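Local structure of aminotransferase (Paracoccus denitrificans, 4GRX) at residues 45-48 and 53-56; 142-147 and 228-233; 152-157 and 222-227; 371-376 and 382-387; 412-417 and 458-463. The protein is a class III omega-aminotransferase that probably uses pyridoxal phosphate to move amino groups from amine donors to carbonyl acceptors. One frame throughout, in Å; residues are numbered along the deposited sequence.

Interaction 1: 45-48 and 53-56; sequences VTHG and IVDV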
# COMPACT_ATOMS: atom_id res chain seq x y z
N VAL A 45 8.02 21.70 -3.61
CA VAL A 45 6.93 22.18 -4.48
C VAL A 45 5.70 22.61 -3.67
O VAL A 45 5.24 21.90 -2.77
CB VAL A 45 6.54 21.09 -5.51
CG1 VAL A 45 5.38 21.55 -6.38
CG2 VAL A 45 7.73 20.75 -6.38
N THR A 46 5.16 23.77 -3.98
CA THR A 46 4.04 24.27 -3.21
C THR A 46 2.69 24.11 -3.88
O THR A 46 1.70 23.91 -3.19
CB THR A 46 4.23 25.75 -2.79
OG1 THR A 46 4.40 26.54 -3.96
CG2 THR A 46 5.44 25.89 -1.91
N HIS A 47 2.66 24.20 -5.21
CA HIS A 47 1.42 24.09 -6.00
C HIS A 47 1.73 23.94 -7.45
O HIS A 47 2.89 23.82 -7.83
CB HIS A 47 0.56 25.32 -5.82
CG HIS A 47 1.21 26.58 -6.29
ND1 HIS A 47 2.12 27.24 -5.55
CD2 HIS A 47 1.07 27.30 -7.47
CE1 HIS A 47 2.54 28.34 -6.22
NE2 HIS A 47 1.89 28.37 -7.39
N GLY A 48 0.70 23.98 -8.29
CA GLY A 48 0.86 23.86 -9.74
C GLY A 48 -0.25 24.54 -10.53
O GLY A 48 -1.23 25.00 -9.96
N ILE A 53 4.42 22.93 -12.34
CA ILE A 53 4.64 22.99 -10.90
C ILE A 53 5.49 24.22 -10.59
O ILE A 53 6.18 24.77 -11.47
CB ILE A 53 5.26 21.69 -10.33
CG1 ILE A 53 6.69 21.48 -10.86
CG2 ILE A 53 4.37 20.48 -10.63
CD1 ILE A 53 7.43 20.33 -10.22
N VAL A 54 5.41 24.68 -9.34
CA VAL A 54 6.06 25.91 -8.87
C VAL A 54 6.65 25.62 -7.50
O VAL A 54 5.94 25.16 -6.60
CB VAL A 54 5.03 27.06 -8.72
CG1 VAL A 54 5.66 28.32 -8.15
CG2 VAL A 54 4.37 27.35 -10.06
N ASP A 55 7.95 25.89 -7.32
CA ASP A 55 8.59 25.64 -6.02
C ASP A 55 8.54 26.82 -5.05
O ASP A 55 7.93 27.86 -5.33
CB ASP A 55 10.02 25.07 -6.17
CG ASP A 55 11.02 26.07 -6.74
OD1 ASP A 55 10.75 27.29 -6.72
OD2 ASP A 55 12.11 25.63 -7.19
N VAL A 56 9.18 26.65 -3.91
CA VAL A 56 9.15 27.62 -2.83
C VAL A 56 9.92 28.90 -3.13
O VAL A 56 9.71 29.93 -2.46
CB VAL A 56 9.70 27.02 -1.54
CG1 VAL A 56 8.66 26.10 -0.90
CG2 VAL A 56 11.02 26.30 -1.82

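Interaction 2: 142-147 and 228-233; sequences FLHAAE and TIAGFF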
# COMPACT_ATOMS: atom_id res chain seq x y z
N PHE A 142 -3.95 -18.70 -3.40
CA PHE A 142 -5.24 -19.10 -2.82
C PHE A 142 -6.03 -19.97 -3.81
O PHE A 142 -6.47 -21.07 -3.47
CB PHE A 142 -6.02 -17.83 -2.44
CG PHE A 142 -7.43 -18.08 -1.95
CD1 PHE A 142 -8.52 -17.67 -2.73
CD2 PHE A 142 -7.67 -18.67 -0.72
CE1 PHE A 142 -9.81 -17.88 -2.30
CE2 PHE A 142 -8.97 -18.89 -0.28
CZ PHE A 142 -10.04 -18.49 -1.07
N LEU A 143 -6.19 -19.47 -5.04
CA LEU A 143 -7.03 -20.11 -6.02
C LEU A 143 -6.54 -21.51 -6.45
O LEU A 143 -7.29 -22.48 -6.36
CB LEU A 143 -7.25 -19.18 -7.22
CG LEU A 143 -8.18 -19.72 -8.31
CD1 LEU A 143 -9.58 -20.00 -7.76
CD2 LEU A 143 -8.24 -18.76 -9.48
N HIS A 144 -5.30 -21.62 -6.91
CA HIS A 144 -4.77 -22.92 -7.34
C HIS A 144 -4.69 -23.93 -6.21
O HIS A 144 -4.99 -25.12 -6.41
CB HIS A 144 -3.43 -22.77 -8.06
CG HIS A 144 -3.45 -21.77 -9.19
ND1 HIS A 144 -4.31 -21.87 -10.23
CD2 HIS A 144 -2.71 -20.61 -9.40
CE1 HIS A 144 -4.11 -20.85 -11.08
NE2 HIS A 144 -3.14 -20.07 -10.56
N ALA A 145 -4.34 -23.46 -5.01
CA ALA A 145 -4.35 -24.36 -3.84
C ALA A 145 -5.75 -24.92 -3.58
O ALA A 145 -5.92 -26.12 -3.38
CB ALA A 145 -3.80 -23.67 -2.60
N ALA A 146 -6.76 -24.06 -3.62
CA ALA A 146 -8.13 -24.49 -3.37
C ALA A 146 -8.66 -25.35 -4.50
O ALA A 146 -9.62 -26.09 -4.33
CB ALA A 146 -9.03 -23.28 -3.15
N GLU A 147 -8.02 -25.27 -5.66
CA GLU A 147 -8.45 -26.06 -6.81
C GLU A 147 -7.59 -27.32 -6.97
O GLU A 147 -7.65 -27.98 -7.99
CB GLU A 147 -8.50 -25.20 -8.08
CG GLU A 147 -9.68 -24.23 -8.10
CD GLU A 147 -9.89 -23.52 -9.43
OE1 GLU A 147 -8.89 -23.28 -10.15
OE2 GLU A 147 -11.06 -23.18 -9.76
N THR A 228 3.25 -25.99 -11.79
CA THR A 228 3.97 -25.18 -10.80
C THR A 228 3.90 -23.67 -11.08
O THR A 228 4.44 -22.87 -10.30
CB THR A 228 5.45 -25.62 -10.64
OG1 THR A 228 6.20 -25.27 -11.81
CG2 THR A 228 5.56 -27.12 -10.37
N ILE A 229 3.22 -23.29 -12.18
CA ILE A 229 3.17 -21.88 -12.57
C ILE A 229 1.79 -21.29 -12.37
O ILE A 229 0.82 -21.75 -12.97
CB ILE A 229 3.63 -21.66 -14.02
CG1 ILE A 229 5.11 -21.99 -14.14
CG2 ILE A 229 3.39 -20.22 -14.45
CD1 ILE A 229 5.48 -22.57 -15.49
N ALA A 230 1.73 -20.24 -11.55
CA ALA A 230 0.47 -19.67 -11.07
C ALA A 230 -0.06 -18.53 -11.93
O ALA A 230 -1.28 -18.30 -11.95
CB ALA A 230 0.64 -19.19 -9.63
N GLY A 231 0.83 -17.83 -12.62
CA GLY A 231 0.43 -16.67 -13.41
C GLY A 231 1.51 -16.06 -14.29
O GLY A 231 2.70 -16.37 -14.16
N PHE A 232 1.06 -15.17 -15.18
CA PHE A 232 1.91 -14.40 -16.09
C PHE A 232 1.39 -12.97 -16.06
O PHE A 232 0.23 -12.70 -16.41
CB PHE A 232 1.80 -14.97 -17.51
CG PHE A 232 2.49 -14.13 -18.57
CD1 PHE A 232 1.85 -13.05 -19.16
CD2 PHE A 232 3.78 -14.46 -19.01
CE1 PHE A 232 2.49 -12.29 -20.15
CE2 PHE A 232 4.41 -13.71 -19.99
CZ PHE A 232 3.77 -12.62 -20.56
N PHE A 233 2.25 -12.05 -15.63
CA PHE A 233 1.90 -10.64 -15.64
C PHE A 233 2.66 -9.93 -16.75
O PHE A 233 3.84 -10.23 -16.99
CB PHE A 233 2.28 -9.97 -14.32
CG PHE A 233 1.49 -10.44 -13.14
CD1 PHE A 233 1.59 -11.76 -12.68
CD2 PHE A 233 0.68 -9.55 -12.45
CE1 PHE A 233 0.85 -12.19 -11.58
CE2 PHE A 233 -0.05 -9.97 -11.35
CZ PHE A 233 0.04 -11.28 -10.91

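Interaction 3: 152-157 and 222-227; sequences KRKILT and TREGAD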
# COMPACT_ATOMS: atom_id res chain seq x y z
N LYS A 152 1.22 -24.88 -7.51
CA LYS A 152 1.06 -23.94 -8.62
C LYS A 152 1.26 -22.50 -8.15
O LYS A 152 0.29 -21.76 -7.96
CB LYS A 152 -0.31 -24.10 -9.28
CG LYS A 152 -0.39 -23.52 -10.69
CD LYS A 152 -1.62 -24.06 -11.41
CE LYS A 152 -1.94 -23.28 -12.68
NZ LYS A 152 -1.14 -23.72 -13.85
N ARG A 153 2.53 -22.12 -8.00
CA ARG A 153 2.87 -20.88 -7.32
C ARG A 153 3.78 -19.93 -8.09
O ARG A 153 3.78 -18.72 -7.82
CB ARG A 153 3.50 -21.20 -5.98
CG ARG A 153 2.56 -21.88 -5.01
CD ARG A 153 3.26 -22.16 -3.70
NE ARG A 153 3.61 -20.95 -2.99
CZ ARG A 153 2.75 -20.21 -2.28
NH1 ARG A 153 1.47 -20.57 -2.20
NH2 ARG A 153 3.16 -19.12 -1.66
N LYS A 154 4.55 -20.46 -9.04
CA LYS A 154 5.53 -19.64 -9.78
C LYS A 154 4.87 -18.48 -10.53
O LYS A 154 3.73 -18.60 -10.97
CB LYS A 154 6.40 -20.48 -10.73
CG LYS A 154 7.33 -21.45 -10.01
CD LYS A 154 7.80 -22.59 -10.91
CE LYS A 154 8.51 -23.66 -10.08
NZ LYS A 154 8.79 -24.91 -10.85
N ILE A 155 5.59 -17.36 -10.66
CA ILE A 155 5.07 -16.15 -11.30
C ILE A 155 5.99 -15.75 -12.45
O ILE A 155 7.19 -15.51 -12.24
CB ILE A 155 4.91 -14.98 -10.29
CG1 ILE A 155 3.89 -15.30 -9.19
CG2 ILE A 155 4.54 -13.68 -11.01
CD1 ILE A 155 2.47 -15.52 -9.68
N LEU A 156 5.42 -15.66 -13.65
CA LEU A 156 6.18 -15.24 -14.85
C LEU A 156 6.00 -13.77 -15.14
O LEU A 156 4.87 -13.28 -15.24
CB LEU A 156 5.75 -16.06 -16.07
CG LEU A 156 5.57 -17.57 -15.90
CD1 LEU A 156 5.07 -18.21 -17.19
CD2 LEU A 156 6.88 -18.24 -15.49
N THR A 157 7.12 -13.06 -15.26
CA THR A 157 7.15 -11.65 -15.72
C THR A 157 8.27 -11.46 -16.75
O THR A 157 8.89 -12.44 -17.17
CB THR A 157 7.27 -10.63 -14.57
OG1 THR A 157 8.38 -10.93 -13.72
CG2 THR A 157 5.99 -10.61 -13.73
N THR A 222 7.89 -25.99 -20.16
CA THR A 222 8.41 -27.36 -20.18
C THR A 222 9.42 -27.60 -19.05
O THR A 222 9.43 -28.65 -18.43
CB THR A 222 9.06 -27.68 -21.55
OG1 THR A 222 8.08 -27.55 -22.58
CG2 THR A 222 9.63 -29.08 -21.61
N ARG A 223 10.27 -26.61 -18.79
CA ARG A 223 11.35 -26.68 -17.80
C ARG A 223 10.75 -26.76 -16.38
O ARG A 223 11.17 -27.58 -15.56
CB ARG A 223 12.23 -25.43 -17.96
CG ARG A 223 13.63 -25.46 -17.37
CD ARG A 223 14.31 -24.09 -17.45
NE ARG A 223 13.81 -23.17 -16.42
CZ ARG A 223 13.53 -21.87 -16.61
NH1 ARG A 223 13.71 -21.30 -17.80
NH2 ARG A 223 13.06 -21.13 -15.61
N GLU A 224 9.76 -25.93 -16.13
CA GLU A 224 9.19 -25.78 -14.79
C GLU A 224 8.02 -26.72 -14.57
O GLU A 224 7.84 -27.25 -13.47
CB GLU A 224 8.75 -24.31 -14.58
CG GLU A 224 9.86 -23.29 -14.75
CD GLU A 224 10.97 -23.40 -13.69
OE1 GLU A 224 10.65 -23.71 -12.52
OE2 GLU A 224 12.17 -23.18 -14.01
N GLY A 225 7.22 -26.92 -15.61
CA GLY A 225 5.95 -27.65 -15.51
C GLY A 225 4.81 -26.72 -15.15
O GLY A 225 4.84 -26.05 -14.11
N ALA A 226 3.79 -26.70 -16.01
CA ALA A 226 2.59 -25.89 -15.87
C ALA A 226 1.92 -25.98 -14.48
O ALA A 226 1.40 -24.97 -13.98
CB ALA A 226 1.60 -26.24 -16.97
N ASP A 227 1.96 -27.16 -13.87
CA ASP A 227 1.38 -27.35 -12.54
C ASP A 227 2.11 -26.61 -11.46
O ASP A 227 1.65 -26.60 -10.31
CB ASP A 227 1.33 -28.83 -12.16
CG ASP A 227 0.31 -29.60 -12.96
OD1 ASP A 227 -0.46 -28.98 -13.73
OD2 ASP A 227 0.26 -30.84 -12.81

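Interaction 4: 371-376 and 382-387; sequences GLKRIA and GEYRGI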
# COMPACT_ATOMS: atom_id res chain seq x y z
N GLY A 371 7.96 15.17 -33.32
CA GLY A 371 8.99 15.83 -32.52
C GLY A 371 10.15 14.91 -32.17
O GLY A 371 11.32 15.28 -32.31
N LEU A 372 9.83 13.71 -31.71
CA LEU A 372 10.86 12.76 -31.31
C LEU A 372 11.69 12.25 -32.48
O LEU A 372 12.91 12.16 -32.36
CB LEU A 372 10.24 11.59 -30.57
CG LEU A 372 9.38 11.95 -29.37
CD1 LEU A 372 8.76 10.68 -28.85
CD2 LEU A 372 10.17 12.67 -28.27
N LYS A 373 11.02 11.94 -33.59
CA LYS A 373 11.70 11.55 -34.85
C LYS A 373 12.68 12.61 -35.30
O LYS A 373 13.77 12.29 -35.76
CB LYS A 373 10.68 11.27 -35.96
CG LYS A 373 11.27 10.60 -37.19
CD LYS A 373 10.52 11.03 -38.44
CE LYS A 373 10.75 10.04 -39.57
NZ LYS A 373 9.85 10.29 -40.72
N ARG A 374 12.29 13.88 -35.17
CA ARG A 374 13.18 15.01 -35.44
C ARG A 374 14.35 14.99 -34.45
O ARG A 374 15.51 15.12 -34.86
CB ARG A 374 12.42 16.35 -35.42
CG ARG A 374 13.20 17.57 -35.91
CD ARG A 374 12.32 18.81 -36.10
NE ARG A 374 11.65 19.26 -34.87
CZ ARG A 374 10.36 19.03 -34.55
NH1 ARG A 374 9.57 18.34 -35.37
NH2 ARG A 374 9.86 19.48 -33.40
N ILE A 375 14.04 14.80 -33.16
CA ILE A 375 15.06 14.83 -32.10
C ILE A 375 16.04 13.66 -32.17
O ILE A 375 17.22 13.82 -31.89
CB ILE A 375 14.42 14.98 -30.70
CG1 ILE A 375 13.80 16.37 -30.57
CG2 ILE A 375 15.47 14.87 -29.60
CD1 ILE A 375 12.90 16.56 -29.36
N ALA A 376 15.55 12.49 -32.59
CA ALA A 376 16.36 11.28 -32.68
C ALA A 376 17.39 11.31 -33.81
O ALA A 376 18.18 10.38 -33.96
CB ALA A 376 15.45 10.07 -32.86
N GLY A 382 19.94 6.57 -30.05
CA GLY A 382 19.90 5.30 -30.76
C GLY A 382 18.59 5.06 -31.47
O GLY A 382 18.56 4.50 -32.56
N GLU A 383 17.49 5.48 -30.83
CA GLU A 383 16.14 5.28 -31.35
C GLU A 383 15.15 6.12 -30.55
O GLU A 383 15.45 6.58 -29.44
CB GLU A 383 15.72 3.81 -31.28
CG GLU A 383 15.30 3.32 -29.89
CD GLU A 383 14.56 2.00 -29.89
OE1 GLU A 383 14.16 1.51 -30.97
OE2 GLU A 383 14.38 1.43 -28.80
N TYR A 384 13.97 6.32 -31.12
CA TYR A 384 12.83 6.82 -30.36
C TYR A 384 11.77 5.73 -30.43
O TYR A 384 11.82 4.88 -31.32
CB TYR A 384 12.29 8.15 -30.94
CG TYR A 384 11.53 7.97 -32.22
CD1 TYR A 384 12.20 8.02 -33.46
CD2 TYR A 384 10.15 7.73 -32.21
CE1 TYR A 384 11.50 7.85 -34.65
CE2 TYR A 384 9.45 7.55 -33.39
CZ TYR A 384 10.13 7.62 -34.61
OH TYR A 384 9.43 7.45 -35.77
N ARG A 385 10.83 5.74 -29.48
CA ARG A 385 9.82 4.69 -29.35
C ARG A 385 8.70 5.12 -28.41
O ARG A 385 8.88 6.00 -27.55
CB ARG A 385 10.44 3.38 -28.85
CG ARG A 385 11.20 3.54 -27.54
CD ARG A 385 11.65 2.22 -26.92
NE ARG A 385 12.14 2.52 -25.58
CZ ARG A 385 13.41 2.70 -25.25
NH1 ARG A 385 14.38 2.58 -26.14
NH2 ARG A 385 13.72 3.02 -24.00
N GLY A 386 7.55 4.48 -28.56
CA GLY A 386 6.42 4.72 -27.70
C GLY A 386 5.14 4.77 -28.49
O GLY A 386 5.06 4.27 -29.62
N ILE A 387 4.13 5.42 -27.90
CA ILE A 387 2.80 5.47 -28.47
C ILE A 387 1.96 6.47 -27.66
O ILE A 387 2.26 6.73 -26.49
CB ILE A 387 2.17 4.05 -28.49
CG1 ILE A 387 0.93 4.00 -29.38
CG2 ILE A 387 1.95 3.53 -27.06
CD1 ILE A 387 0.53 2.60 -29.79

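Interaction 5: 412-417 and 458-463; sequences SERIAN and DKVFAE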
# COMPACT_ATOMS: atom_id res chain seq x y z
N SER A 412 22.27 9.98 -17.56
CA SER A 412 20.93 10.07 -17.00
C SER A 412 20.74 11.28 -16.07
O SER A 412 19.82 12.06 -16.28
CB SER A 412 20.62 8.80 -16.21
OG SER A 412 19.28 8.84 -15.77
N GLU A 413 21.60 11.41 -15.05
CA GLU A 413 21.52 12.55 -14.13
C GLU A 413 21.75 13.89 -14.83
O GLU A 413 21.03 14.86 -14.61
CB GLU A 413 22.47 12.40 -12.94
CG GLU A 413 22.16 11.22 -12.03
CD GLU A 413 20.68 11.07 -11.69
OE1 GLU A 413 20.08 12.04 -11.18
OE2 GLU A 413 20.11 9.96 -11.92
N ARG A 414 22.76 13.94 -15.69
CA ARG A 414 23.09 15.17 -16.38
C ARG A 414 21.88 15.69 -17.15
O ARG A 414 21.61 16.89 -17.15
CB ARG A 414 24.26 14.96 -17.33
CG ARG A 414 25.61 14.95 -16.65
CD ARG A 414 26.69 14.66 -17.68
NE ARG A 414 27.91 14.22 -17.04
CZ ARG A 414 29.04 14.91 -16.99
NH1 ARG A 414 29.13 16.10 -17.58
NH2 ARG A 414 30.09 14.39 -16.36
N ILE A 415 21.14 14.77 -17.77
CA ILE A 415 19.97 15.14 -18.55
C ILE A 415 18.81 15.63 -17.67
O ILE A 415 18.24 16.71 -17.92
CB ILE A 415 19.55 14.02 -19.52
CG1 ILE A 415 20.67 13.78 -20.54
CG2 ILE A 415 18.27 14.41 -20.24
CD1 ILE A 415 20.44 12.62 -21.49
N ALA A 416 18.48 14.85 -16.64
CA ALA A 416 17.51 15.25 -15.61
C ALA A 416 17.84 16.63 -15.04
O ALA A 416 17.04 17.57 -15.19
CB ALA A 416 17.45 14.22 -14.49
N ASN A 417 19.03 16.75 -14.43
CA ASN A 417 19.54 18.02 -13.90
C ASN A 417 19.50 19.23 -14.88
O ASN A 417 18.95 20.28 -14.56
CB ASN A 417 20.94 17.80 -13.30
CG ASN A 417 20.93 16.83 -12.11
OD1 ASN A 417 19.98 16.82 -11.33
ND2 ASN A 417 21.98 16.03 -11.98
N ASP A 458 21.68 19.12 -26.31
CA ASP A 458 22.84 19.76 -26.94
C ASP A 458 23.93 19.97 -25.91
O ASP A 458 25.09 19.62 -26.13
CB ASP A 458 22.46 21.12 -27.54
CG ASP A 458 21.60 21.01 -28.78
OD1 ASP A 458 21.19 19.90 -29.18
OD2 ASP A 458 21.32 22.08 -29.37
N LYS A 459 23.52 20.53 -24.77
CA LYS A 459 24.43 20.88 -23.69
C LYS A 459 25.14 19.64 -23.15
O LYS A 459 26.37 19.61 -23.11
CB LYS A 459 23.66 21.59 -22.58
CG LYS A 459 24.48 22.54 -21.74
CD LYS A 459 23.55 23.46 -20.96
CE LYS A 459 24.21 24.78 -20.62
NZ LYS A 459 25.46 24.57 -19.83
N VAL A 460 24.38 18.61 -22.78
CA VAL A 460 24.94 17.40 -22.18
C VAL A 460 25.83 16.59 -23.15
O VAL A 460 26.95 16.23 -22.79
CB VAL A 460 23.84 16.50 -21.57
CG1 VAL A 460 24.44 15.22 -20.99
CG2 VAL A 460 23.06 17.25 -20.51
N PHE A 461 25.35 16.33 -24.36
CA PHE A 461 26.15 15.58 -25.33
C PHE A 461 27.45 16.28 -25.71
O PHE A 461 28.42 15.63 -26.12
CB PHE A 461 25.34 15.16 -26.58
CG PHE A 461 24.22 14.18 -26.28
CD1 PHE A 461 24.35 13.21 -25.29
CD2 PHE A 461 23.03 14.23 -27.01
CE1 PHE A 461 23.31 12.33 -25.01
CE2 PHE A 461 21.99 13.33 -26.75
CZ PHE A 461 22.14 12.38 -25.74
N ALA A 462 27.49 17.60 -25.57
CA ALA A 462 28.72 18.33 -25.87
C ALA A 462 29.69 18.31 -24.69
O ALA A 462 30.89 18.36 -24.89
CB ALA A 462 28.41 19.76 -26.29
N GLU A 463 29.15 18.23 -23.48
CA GLU A 463 29.97 18.07 -22.27
C GLU A 463 30.67 16.71 -22.28
O GLU A 463 31.75 16.55 -21.72
CB GLU A 463 29.09 18.15 -21.01
CG GLU A 463 28.63 19.54 -20.59
CD GLU A 463 27.54 19.53 -19.50
OE1 GLU A 463 27.12 20.63 -19.10
OE2 GLU A 463 27.10 18.44 -19.04

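Interaction 1: 45-48 and 53-56
The hairpin of strands 43-49 and 52-55 is stitched here by Thr-46, whose backbone N bonds to Val-54 O (3.1 Å). Val-54 returns a backbone bond from its N to His-47 O, also 3.1 Å. Thr-46 and His-47 are thus both bonded to Val-54. The register slips by one between the non-hydrogen-bonded pair Val-45 and Asp-55 and the hydrogen-bonded pair His-47 and Val-54, a beta bulge in which Thr-46 carries the helix-like backbone angles. The bulge brings the Thr-46 and His-47 side chains together, and Thr-46 OG1 lies 2.9 Å from His-47 ND1 in a hydrogen bond. His-47 CG sits between the backbone N and the carbonyl carbon (chi1 62°), which folds the imidazole back across the opposing strand. Val-54 CB then lies over one ring face, 3.9 Å from the ring centroid in a CH-pi contact and displaced toward the rim. Beside the bulge, Thr-46 CG2 meets Val-56 CG1. On the side of Ile-53, Val-45 CG2 touches Ile-53 CD1 at 3.9 Å, the two side chains crossing at about a right angle. Asp-55 turns its carboxylate from the contact, to Tyr-61 and to the backbone N of Arg-59. Val-45 also pairs in parallel with a strand of the second subunit, continuing the sheet across the dimer interface, where Tyr-94 of that subunit packs on Ile-53.

Interaction 2: 142-147 and 228-233
His-144, near the C-terminal end of helix 129-146, points its imidazole at Ala-230 of strand 229-234 and meets it by the rim of the ring. NE2 donates to Ala-230 O at 2.9 Å, with an N-H...O angle of 147°. The donor comes in the carbonyl plane and on a lone pair of the oxygen, while that oxygen sits 20° out of the imidazole plane, so the ring is slightly rolled against the bond. Next to NE2 on the ring, CD2 rests 3.6 Å from Ala-230 CB. One ring atom makes the polar contact, its neighbour the apolar one. With CG anti to its own carbonyl carbon (chi1 -52°), the ring projects from the helix toward the strand. Both residues are buried, and the bond probably restrains the ring, with NE2 carrying the donated hydrogen. Ala-230 N bonds to Lys-154 O in the next strand, so the residue is held on both its backbone N and its O. Lys-152 and Pro-264 also touch the imidazole. The arrangement joins a helix to the central, mostly parallel sheet of the large domain, as in the fold type I aminotransferases.

Interaction 3: 152-157 and 222-227
Lys-152, buried, makes the tighter side of this contact with Ala-226; Lys-154 and Glu-224, partly exposed, make the looser one. Lys-152 NZ reaches Ala-226 O at 2.8 Å, coming from above the carbonyl plane, 41° out of it. The chain runs outward with CG anti to the backbone N (chi1 -160°) and bends at its last torsion, which brings the ammonium to Ala-226 O. The carbonyls of Ile-229 and Asp-262 complete the grip, so three backbone oxygens surround NZ and probably offset its charge in a buried place. Lower on the same side chain, CB lies against Asp-227 O at 3.3 Å. These residues lie where the beta-alpha-beta crossover from strand 188-191 through helix 206-224 enters strand 229-234, next to strand 154-158. Gly-225, with positive phi, ends the helix. Nearer solvent the joining is ionic, a salt-bridge network of Lys-154, Glu-224 and Arg-223. Lys-154, extended beyond CG, sets NZ 2.8 Å from Glu-224 OE1 on its anti lone pair, the two side chains crossing at about a right angle; Thr-228 OG1 is a second partner for this ammonium. Glu-224 OE2 takes two bonds from Arg-223, NE at 2.9 Å and NH2 at 2.7 Å.

Interaction 4: 371-376 and 382-387
Over one face of the Tyr-384 ring lies the backbone of Lys-373: its N stands 4.1 Å above the ring plane over the centre, and its CA is 3.7 Å from Tyr-384 CE1. Lys-373 CG follows the ring outward, 3.8 Å from CE1 and close to OH, before the ammonium leads away. Ala-376 CB approaches obliquely, 3.9 Å from CD1. At the root of the ring, Leu-372 CB and Tyr-384 CB meet at 4.0 Å. Tyr-384 CG takes the position between backbone N and carbonyl carbon (chi1 74°), which lays the ring along the helix surface. With an alanine in place of Tyr-384, loss of the ring would probably uncover the Lys-373 backbone and leave a gap beside the Ala-376 methyl. The other flat group, the guanidinium of Arg-385, points from the far side of the strand and has the Glu-383 carboxylate at its edge and in its plane. NH1 bonds to Glu-383 OE2 at 2.9 Å, with Glu-394 as a second carboxylate partner. Leu-372 also packs on Trp-391 and Leu-393 of the adjoining strand, so helix 357-375 lies against the three-stranded antiparallel sheet of the small C-terminal domain, an alpha/beta layer characteristic of fold type I aminotransferases.

Interaction 5: 412-417 and 458-463
Arg-414 and Glu-463 make the polar link between the two helices, a weak one. Arg-414 NH1 points at Glu-463 OE2 over 3.4 Å, a long salt bridge with an N-H...O angle of 151°. The oxygen lies at the edge of the guanidinium and in its plane, but the carboxylate plane is turned 67° against it, so a single N-H and a single oxygen do the work. The firmer partner of Arg-414 is local: its NE bonds to the carbonyl of Leu-409, just ahead of helix 411-421. The arginine chain is extended from CG to NE and carries the charged end past Val-460 to Glu-463. Below this pair the helices pack by apolar atoms, Val-460 CG1 touching Arg-414 CB at 3.7 Å and Ile-415 CG1 at 4.1 Å. Helices 411-421 and 443-463 of the small C-terminal domain run antiparallel here; the axes of the two short segments approach to 9.7 Å, at 147° between their N-to-C directions. Were Arg-414 an alanine, Glu-463 would probably lose its weak salt-bridge partner and the Leu-409 carbonyl this donor. Several other polar groups find partners outside the contact. Arg-414 O accepts from Thr-418 OG1, while Val-460 CG2 lies near it at 3.7 Å. Glu-413 OE1 forms a salt bridge with Arg-427, and Asn-417 ND2 bonds to Ser-36 OG of helix 34-40. On the other helix, Asp-458 OD1 is paired with Arg-378.

Interactions 2 and 3 serve one sheet, since strands 229-234 and 154-158 are neighbours in it; their centres are 9 Å apart. Interaction 2 is the buried one, a single side-chain-to-backbone hydrogen bond, whereas interaction 3 reaches the surface and combines a lysine-to-carbonyl bond with a salt-bridge network. Interactions 4 and 5 lie on the same side of the chain's centre, centres 17 Å apart, and share helix 443-463: Leu-372 packs on its Phe-450, and Val-460 lies on it. Both are partly buried, one an aromatic cover, the other aliphatic with a weak ionic rim. Interaction 1, a backbone-bonded hairpin, continues its sheet into the second subunit, which also touches the segments of interactions 2 and 3.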